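Local atomic coordinates of glycoside hydrolase family 31 (Trueperella pyogenes, PDB entry 5I0F), a protein that degrades cycloalternan, a cyclic glucose oligosaccharide, probably as a retaining alpha-glycosidase that works through a covalent glycosyl-enzyme intermediate. Residues A[689-703]-A[713-727]. Residues are numbered along the deposited sequence; the frame is centred on the assembly and turned at random.
Sequences TWTTYLPEGQWEDYW and LVTRAVGWDIIPVYR
Arg716 reaches from the two-stranded sheet to the neighbouring one and grips Asp701 side-on in a salt bridge of two hydrogen bonds: NE lies 2.7 Å from OD2 and NH2 3.1 Å from OD1. Both carboxylate oxygens sit near the guanidinium plane, yet the nitrogens meet them on their syn sides roughly 30° out of the carboxylate plane. Arg716 CG lies opposite the backbone N, and the chain then bends at chi2 (64°), bringing the guanidinium to the acid, while NH1 turns back to its neighbour's carbonyl, Ala717 O. Asp701 OD1 also takes Trp703 N, from the opposite face of the carboxylate, closing an Asx turn.

The Trp703 indole gives a hydrogen bond from NE1 to Ile723 O (2.7 Å); the oxygen lies in the ring plane, while NE1 stands above the carbonyl plane of Ile723 rather than on a lone pair. Ile722 CD1 rests over one face of the indole, 4.0 Å from the centroid of its five-membered ring; Tyr702 CD2 covers the other.

Between the sheets, Leu694 CD2 sits over one face of the Tyr726 ring, 4.1 Å from its centroid, and CD1 meets both methyls of Val714. A water joins Tyr726 OH to Trp690 O and to Thr692 OG1, which Asn680 also binds. On the other side of the two-stranded sheet, Thr691 OG1 and Thr715 OG1 share a hydrogen bond of 2.8 Å.

Antiparallel strands 689-694 and 712-717 thus pack against a second sheet, where 698-701 pairs with 725-728, within the C-terminal beta domain. Tyr702 and Trp703 lean on helix 617-646, Ile723 on helix 572-583, and Leu694 and Trp699 meet Leu678 of strand 677-679.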
loop_
_atom_site.group_PDB
_atom_site.type_symbol
_atom_site.label_atom_id
_atom_site.label_comp_id
_atom_site.label_asym_id
_atom_site.label_seq_id
_atom_site.Cartn_x
_atom_site.Cartn_y
_atom_site.Cartn_z
ATOM N N THR A 689 4.419 -32.428 10.966
ATOM C CA THR A 689 5.316 -32.579 9.816
ATOM C C THR A 689 4.925 -31.575 8.732
ATOM O O THR A 689 3.833 -31.019 8.764
ATOM C CB THR A 689 5.331 -34.018 9.232
ATOM O OG1 THR A 689 4.127 -34.258 8.503
ATOM C CG2 THR A 689 5.477 -35.080 10.323
ATOM N N TRP A 690 5.825 -31.354 7.781
ATOM C CA TRP A 690 5.601 -30.396 6.702
ATOM C C TRP A 690 6.349 -30.877 5.472
ATOM O O TRP A 690 7.490 -31.333 5.573
ATOM C CB TRP A 690 6.112 -29.003 7.110
ATOM C CG TRP A 690 5.457 -27.817 6.386
ATOM C CD1 TRP A 690 6.058 -26.955 5.521
ATOM C CD2 TRP A 690 4.102 -27.395 6.492
ATOM N NE1 TRP A 690 5.170 -26.002 5.095
ATOM C CE2 TRP A 690 3.955 -26.256 5.669
ATOM C CE3 TRP A 690 2.995 -27.853 7.215
ATOM C CZ2 TRP A 690 2.739 -25.572 5.542
ATOM C CZ3 TRP A 690 1.778 -27.170 7.096
ATOM C CH2 TRP A 690 1.662 -26.043 6.259
ATOM N N THR A 691 5.709 -30.745 4.316
ATOM C CA THR A 691 6.250 -31.219 3.066
ATOM C C THR A 691 6.704 -30.073 2.163
ATOM O O THR A 691 5.987 -29.096 1.994
ATOM C CB THR A 691 5.211 -32.128 2.380
ATOM O OG1 THR A 691 5.036 -33.303 3.197
ATOM C CG2 THR A 691 5.678 -32.540 1.015
ATOM N N THR A 692 7.887 -30.226 1.578
ATOM C CA THR A 692 8.488 -29.242 0.693
ATOM C C THR A 692 8.821 -29.896 -0.656
ATOM O O THR A 692 9.345 -31.011 -0.686
ATOM C CB THR A 692 9.765 -28.709 1.386
ATOM O OG1 THR A 692 9.382 -28.094 2.617
ATOM C CG2 THR A 692 10.505 -27.699 0.546
ATOM N N TYR A 693 8.504 -29.216 -1.763
ATOM C CA TYR A 693 9.010 -29.647 -3.071
ATOM C C TYR A 693 10.426 -29.124 -3.268
ATOM O O TYR A 693 10.664 -27.904 -3.192
ATOM C CB TYR A 693 8.104 -29.222 -4.253
ATOM C CG TYR A 693 8.701 -29.668 -5.579
ATOM C CD1 TYR A 693 8.724 -31.025 -5.934
ATOM C CD2 TYR A 693 9.318 -28.753 -6.438
ATOM C CE1 TYR A 693 9.322 -31.450 -7.117
ATOM C CE2 TYR A 693 9.894 -29.160 -7.627
ATOM C CZ TYR A 693 9.901 -30.510 -7.961
ATOM O OH TYR A 693 10.497 -30.904 -9.122
ATOM N N LEU A 694 11.363 -30.041 -3.532
ATOM C CA LEU A 694 12.735 -29.680 -3.871
ATOM C C LEU A 694 12.918 -29.783 -5.367
ATOM O O LEU A 694 12.622 -30.828 -5.954
ATOM C CB LEU A 694 13.756 -30.611 -3.195
ATOM C CG LEU A 694 13.747 -30.658 -1.682
ATOM C CD1 LEU A 694 14.742 -31.715 -1.214
ATOM C CD2 LEU A 694 14.075 -29.285 -1.097
ATOM N N PRO A 695 13.405 -28.713 -6.005
ATOM C CA PRO A 695 13.764 -28.820 -7.424
ATOM C C PRO A 695 15.095 -29.561 -7.623
ATOM O O PRO A 695 15.766 -29.879 -6.645
ATOM C CB PRO A 695 13.839 -27.358 -7.887
ATOM C CG PRO A 695 13.991 -26.545 -6.664
ATOM C CD PRO A 695 13.607 -27.355 -5.464
ATOM N N GLU A 696 15.465 -29.820 -8.876
ATOM C CA GLU A 696 16.637 -30.649 -9.203
ATOM C C GLU A 696 17.912 -30.097 -8.559
ATOM O O GLU A 696 18.057 -28.884 -8.400
ATOM C CB GLU A 696 16.849 -30.749 -10.723
ATOM C CG GLU A 696 15.748 -31.471 -11.501
ATOM C CD GLU A 696 15.789 -32.990 -11.376
ATOM O OE1 GLU A 696 16.875 -33.613 -11.544
ATOM O OE2 GLU A 696 14.708 -33.573 -11.129
ATOM N N GLY A 697 18.812 -31.008 -8.193
ATOM C CA GLY A 697 20.050 -30.690 -7.484
ATOM C C GLY A 697 20.025 -31.333 -6.117
ATOM O O GLY A 697 19.014 -31.909 -5.723
ATOM N N GLN A 698 21.131 -31.225 -5.388
ATOM C CA GLN A 698 21.207 -31.732 -4.010
ATOM C C GLN A 698 20.965 -30.609 -2.993
ATOM O O GLN A 698 21.384 -29.468 -3.188
ATOM C CB GLN A 698 22.552 -32.426 -3.737
ATOM C CG GLN A 698 22.550 -33.909 -4.058
ATOM C CD GLN A 698 22.042 -34.182 -5.453
ATOM O OE1 GLN A 698 22.438 -33.490 -6.399
ATOM N NE2 GLN A 698 21.147 -35.175 -5.603
ATOM N N TRP A 699 20.310 -30.975 -1.897
ATOM C CA TRP A 699 19.863 -30.030 -0.880
ATOM C C TRP A 699 20.235 -30.547 0.499
ATOM O O TRP A 699 20.136 -31.748 0.755
ATOM C CB TRP A 699 18.345 -29.830 -0.998
ATOM C CG TRP A 699 17.946 -29.170 -2.277
ATOM C CD1 TRP A 699 17.608 -29.788 -3.446
ATOM C CD2 TRP A 699 17.837 -27.765 -2.520
ATOM N NE1 TRP A 699 17.307 -28.851 -4.407
ATOM C CE2 TRP A 699 17.444 -27.603 -3.870
ATOM C CE3 TRP A 699 18.050 -26.628 -1.737
ATOM C CZ2 TRP A 699 17.227 -26.344 -4.449
ATOM C CZ3 TRP A 699 17.850 -25.374 -2.313
ATOM C CH2 TRP A 699 17.439 -25.244 -3.659
ATOM N N GLU A 700 20.686 -29.634 1.362
ATOM C CA GLU A 700 21.109 -29.933 2.727
ATOM C C GLU A 700 20.093 -29.315 3.706
ATOM O O GLU A 700 19.752 -28.142 3.561
ATOM C CB GLU A 700 22.522 -29.347 2.959
ATOM C CG GLU A 700 23.079 -29.512 4.381
ATOM C CD GLU A 700 24.583 -29.191 4.537
ATOM O OE1 GLU A 700 25.290 -28.924 3.527
ATOM O OE2 GLU A 700 25.069 -29.219 5.702
ATOM N N ASP A 701 19.624 -30.099 4.682
ATOM C CA ASP A 701 18.771 -29.591 5.763
ATOM C C ASP A 701 19.559 -28.579 6.575
ATOM O O ASP A 701 20.685 -28.850 7.000
ATOM C CB ASP A 701 18.268 -30.708 6.670
ATOM C CG ASP A 701 17.160 -30.245 7.618
ATOM O OD1 ASP A 701 17.461 -29.734 8.714
ATOM O OD2 ASP A 701 15.974 -30.412 7.269
ATOM N N TYR A 702 18.970 -27.399 6.764
ATOM C CA TYR A 702 19.654 -26.306 7.455
ATOM C C TYR A 702 19.997 -26.632 8.904
ATOM O O TYR A 702 20.990 -26.117 9.445
ATOM C CB TYR A 702 18.744 -25.091 7.424
ATOM C CG TYR A 702 19.381 -23.800 7.836
ATOM C CD1 TYR A 702 20.123 -23.061 6.920
ATOM C CD2 TYR A 702 19.217 -23.294 9.132
ATOM C CE1 TYR A 702 20.688 -21.855 7.275
ATOM C CE2 TYR A 702 19.796 -22.088 9.496
ATOM C CZ TYR A 702 20.520 -21.375 8.549
ATOM O OH TYR A 702 21.104 -20.175 8.860
ATOM N N TRP A 703 19.164 -27.470 9.528
ATOM C CA TRP A 703 19.211 -27.723 10.961
ATOM C C TRP A 703 19.996 -28.998 11.301
ATOM O O TRP A 703 20.725 -29.015 12.284
ATOM C CB TRP A 703 17.795 -27.816 11.533
ATOM C CG TRP A 703 16.911 -26.696 11.084
ATOM C CD1 TRP A 703 15.937 -26.750 10.126
ATOM C CD2 TRP A 703 16.956 -25.349 11.541
ATOM N NE1 TRP A 703 15.356 -25.511 9.976
ATOM C CE2 TRP A 703 15.976 -24.631 10.824
ATOM C CE3 TRP A 703 17.734 -24.674 12.493
ATOM C CZ2 TRP A 703 15.741 -23.280 11.037
ATOM C CZ3 TRP A 703 17.498 -23.334 12.704
ATOM C CH2 TRP A 703 16.507 -22.650 11.972
ATOM N N LEU A 713 9.313 -34.463 -3.551
ATOM C CA LEU A 713 8.764 -33.957 -2.295
ATOM C C LEU A 713 9.549 -34.570 -1.143
ATOM O O LEU A 713 9.940 -35.728 -1.222
ATOM C CB LEU A 713 7.294 -34.342 -2.159
ATOM C CG LEU A 713 6.342 -33.716 -3.190
ATOM C CD1 LEU A 713 4.989 -34.423 -3.197
ATOM C CD2 LEU A 713 6.178 -32.227 -2.928
ATOM N N VAL A 714 9.784 -33.796 -0.085
ATOM C CA VAL A 714 10.380 -34.310 1.156
ATOM C C VAL A 714 9.541 -33.869 2.347
ATOM O O VAL A 714 8.937 -32.799 2.308
ATOM C CB VAL A 714 11.848 -33.866 1.347
ATOM C CG1 VAL A 714 12.699 -34.431 0.224
ATOM C CG2 VAL A 714 11.991 -32.349 1.396
ATOM N N THR A 715 9.520 -34.697 3.392
ATOM C CA THR A 715 8.772 -34.411 4.613
ATOM C C THR A 715 9.735 -34.249 5.807
ATOM O O THR A 715 10.727 -34.941 5.905
ATOM C CB THR A 715 7.698 -35.477 4.853
ATOM O OG1 THR A 715 6.780 -35.445 3.754
ATOM C CG2 THR A 715 6.912 -35.211 6.133
ATOM N N ARG A 716 9.420 -33.302 6.681
ATOM C CA ARG A 716 10.291 -32.852 7.776
ATOM C C ARG A 716 9.424 -32.775 9.024
ATOM O O ARG A 716 8.351 -32.161 8.977
ATOM C CB ARG A 716 10.802 -31.433 7.431
ATOM C CG ARG A 716 11.724 -30.724 8.424
ATOM C CD ARG A 716 12.985 -31.506 8.527
ATOM N NE ARG A 716 14.122 -30.908 9.212
ATOM C CZ ARG A 716 14.363 -30.957 10.516
ATOM N NH1 ARG A 716 13.462 -31.384 11.398
ATOM N NH2 ARG A 716 15.521 -30.502 10.942
ATOM N N ALA A 717 9.879 -33.380 10.124
ATOM C CA ALA A 717 9.343 -33.063 11.455
ATOM C C ALA A 717 9.482 -31.546 11.725
ATOM O O ALA A 717 10.550 -30.985 11.489
ATOM C CB ALA A 717 10.083 -33.854 12.534
ATOM N N VAL A 718 8.431 -30.905 12.235
ATOM C CA VAL A 718 8.471 -29.460 12.505
ATOM C C VAL A 718 8.045 -29.081 13.935
ATOM O O VAL A 718 6.979 -28.490 14.166
ATOM C CB VAL A 718 7.677 -28.650 11.443
ATOM C CG1 VAL A 718 8.428 -28.647 10.122
ATOM C CG2 VAL A 718 6.263 -29.175 11.247
ATOM N N GLY A 719 8.909 -29.389 14.901
ATOM C CA GLY A 719 8.786 -28.785 16.225
ATOM C C GLY A 719 8.872 -27.261 16.067
ATOM O O GLY A 719 9.283 -26.756 15.015
ATOM N N TRP A 720 8.531 -26.517 17.110
ATOM C CA TRP A 720 8.502 -25.051 16.985
ATOM C C TRP A 720 9.887 -24.438 16.756
ATOM O O TRP A 720 9.994 -23.333 16.235
ATOM C CB TRP A 720 7.834 -24.434 18.209
ATOM C CG TRP A 720 6.347 -24.694 18.307
ATOM C CD1 TRP A 720 5.594 -25.563 17.561
ATOM C CD2 TRP A 720 5.450 -24.079 19.232
ATOM N NE1 TRP A 720 4.290 -25.531 17.982
ATOM C CE2 TRP A 720 4.174 -24.623 19.003
ATOM C CE3 TRP A 720 5.613 -23.129 20.252
ATOM C CZ2 TRP A 720 3.040 -24.233 19.746
ATOM C CZ3 TRP A 720 4.478 -22.733 20.988
ATOM C CH2 TRP A 720 3.211 -23.290 20.717
ATOM N N ASP A 721 10.942 -25.163 17.122
ATOM C CA ASP A 721 12.325 -24.758 16.857
ATOM C C ASP A 721 12.815 -25.043 15.435
ATOM O O ASP A 721 13.973 -24.769 15.134
ATOM C CB ASP A 721 13.294 -25.358 17.891
ATOM C CG ASP A 721 13.205 -26.850 17.999
ATOM O OD1 ASP A 721 12.309 -27.497 17.423
ATOM O OD2 ASP A 721 14.033 -27.403 18.728
ATOM N N ILE A 722 11.946 -25.567 14.565
ATOM C CA ILE A 722 12.260 -25.810 13.141
ATOM C C ILE A 722 11.302 -25.025 12.236
ATOM O O ILE A 722 10.108 -25.015 12.472
ATOM C CB ILE A 722 12.074 -27.310 12.789
ATOM C CG1 ILE A 722 12.940 -28.198 13.707
ATOM C CG2 ILE A 722 12.327 -27.603 11.311
ATOM C CD1 ILE A 722 14.430 -28.050 13.512
ATOM N N ILE A 723 11.856 -24.406 11.199
ATOM C CA ILE A 723 11.114 -24.027 9.999
ATOM C C ILE A 723 11.872 -24.711 8.848
ATOM O O ILE A 723 13.084 -24.602 8.794
ATOM C CB ILE A 723 10.993 -22.496 9.785
ATOM C CG1 ILE A 723 10.372 -22.201 8.403
ATOM C CG2 ILE A 723 12.320 -21.763 9.963
ATOM C CD1 ILE A 723 10.173 -20.726 8.096
ATOM N N PRO A 724 11.160 -25.421 7.941
ATOM C CA PRO A 724 11.871 -26.115 6.877
ATOM C C PRO A 724 12.669 -25.169 5.972
ATOM O O PRO A 724 12.116 -24.223 5.384
ATOM C CB PRO A 724 10.758 -26.839 6.112
ATOM C CG PRO A 724 9.680 -27.027 7.119
ATOM C CD PRO A 724 9.736 -25.795 7.972
ATOM N N VAL A 725 13.969 -25.413 5.917
ATOM C CA VAL A 725 14.906 -24.598 5.183
ATOM C C VAL A 725 15.930 -25.554 4.611
ATOM O O VAL A 725 16.500 -26.358 5.366
ATOM C CB VAL A 725 15.625 -23.558 6.080
ATOM C CG1 VAL A 725 16.763 -22.871 5.319
ATOM C CG2 VAL A 725 14.637 -22.509 6.601
ATOM N N TYR A 726 16.161 -25.460 3.303
ATOM C CA TYR A 726 17.105 -26.337 2.603
ATOM C C TYR A 726 18.143 -25.488 1.883
ATOM O O TYR A 726 17.792 -24.492 1.261
ATOM C CB TYR A 726 16.350 -27.229 1.619
ATOM C CG TYR A 726 15.343 -28.123 2.315
ATOM C CD1 TYR A 726 14.066 -27.670 2.583
ATOM C CD2 TYR A 726 15.691 -29.418 2.742
ATOM C CE1 TYR A 726 13.130 -28.475 3.222
ATOM C CE2 TYR A 726 14.766 -30.242 3.390
ATOM C CZ TYR A 726 13.486 -29.772 3.625
ATOM O OH TYR A 726 12.536 -30.535 4.272
ATOM N N ARG A 727 19.418 -25.859 2.016
ATOM C CA ARG A 727 20.515 -25.138 1.385
ATOM C C ARG A 727 21.049 -25.933 0.208
ATOM O O ARG A 727 21.280 -27.140 0.341
ATOM C CB ARG A 727 21.658 -24.911 2.381
ATOM C CG ARG A 727 22.853 -24.126 1.820
ATOM C CD ARG A 727 24.110 -24.304 2.674
ATOM N NE ARG A 727 23.845 -23.858 4.025
ATOM C CZ ARG A 727 24.131 -24.497 5.162
ATOM N NH1 ARG A 727 24.778 -25.672 5.204
ATOM N NH2 ARG A 727 23.767 -23.914 6.309
HETATM O O HOH W 1 9.798 -29.843 4.547
HETATM O O HOH W 2 14.578 -28.144 6.769
#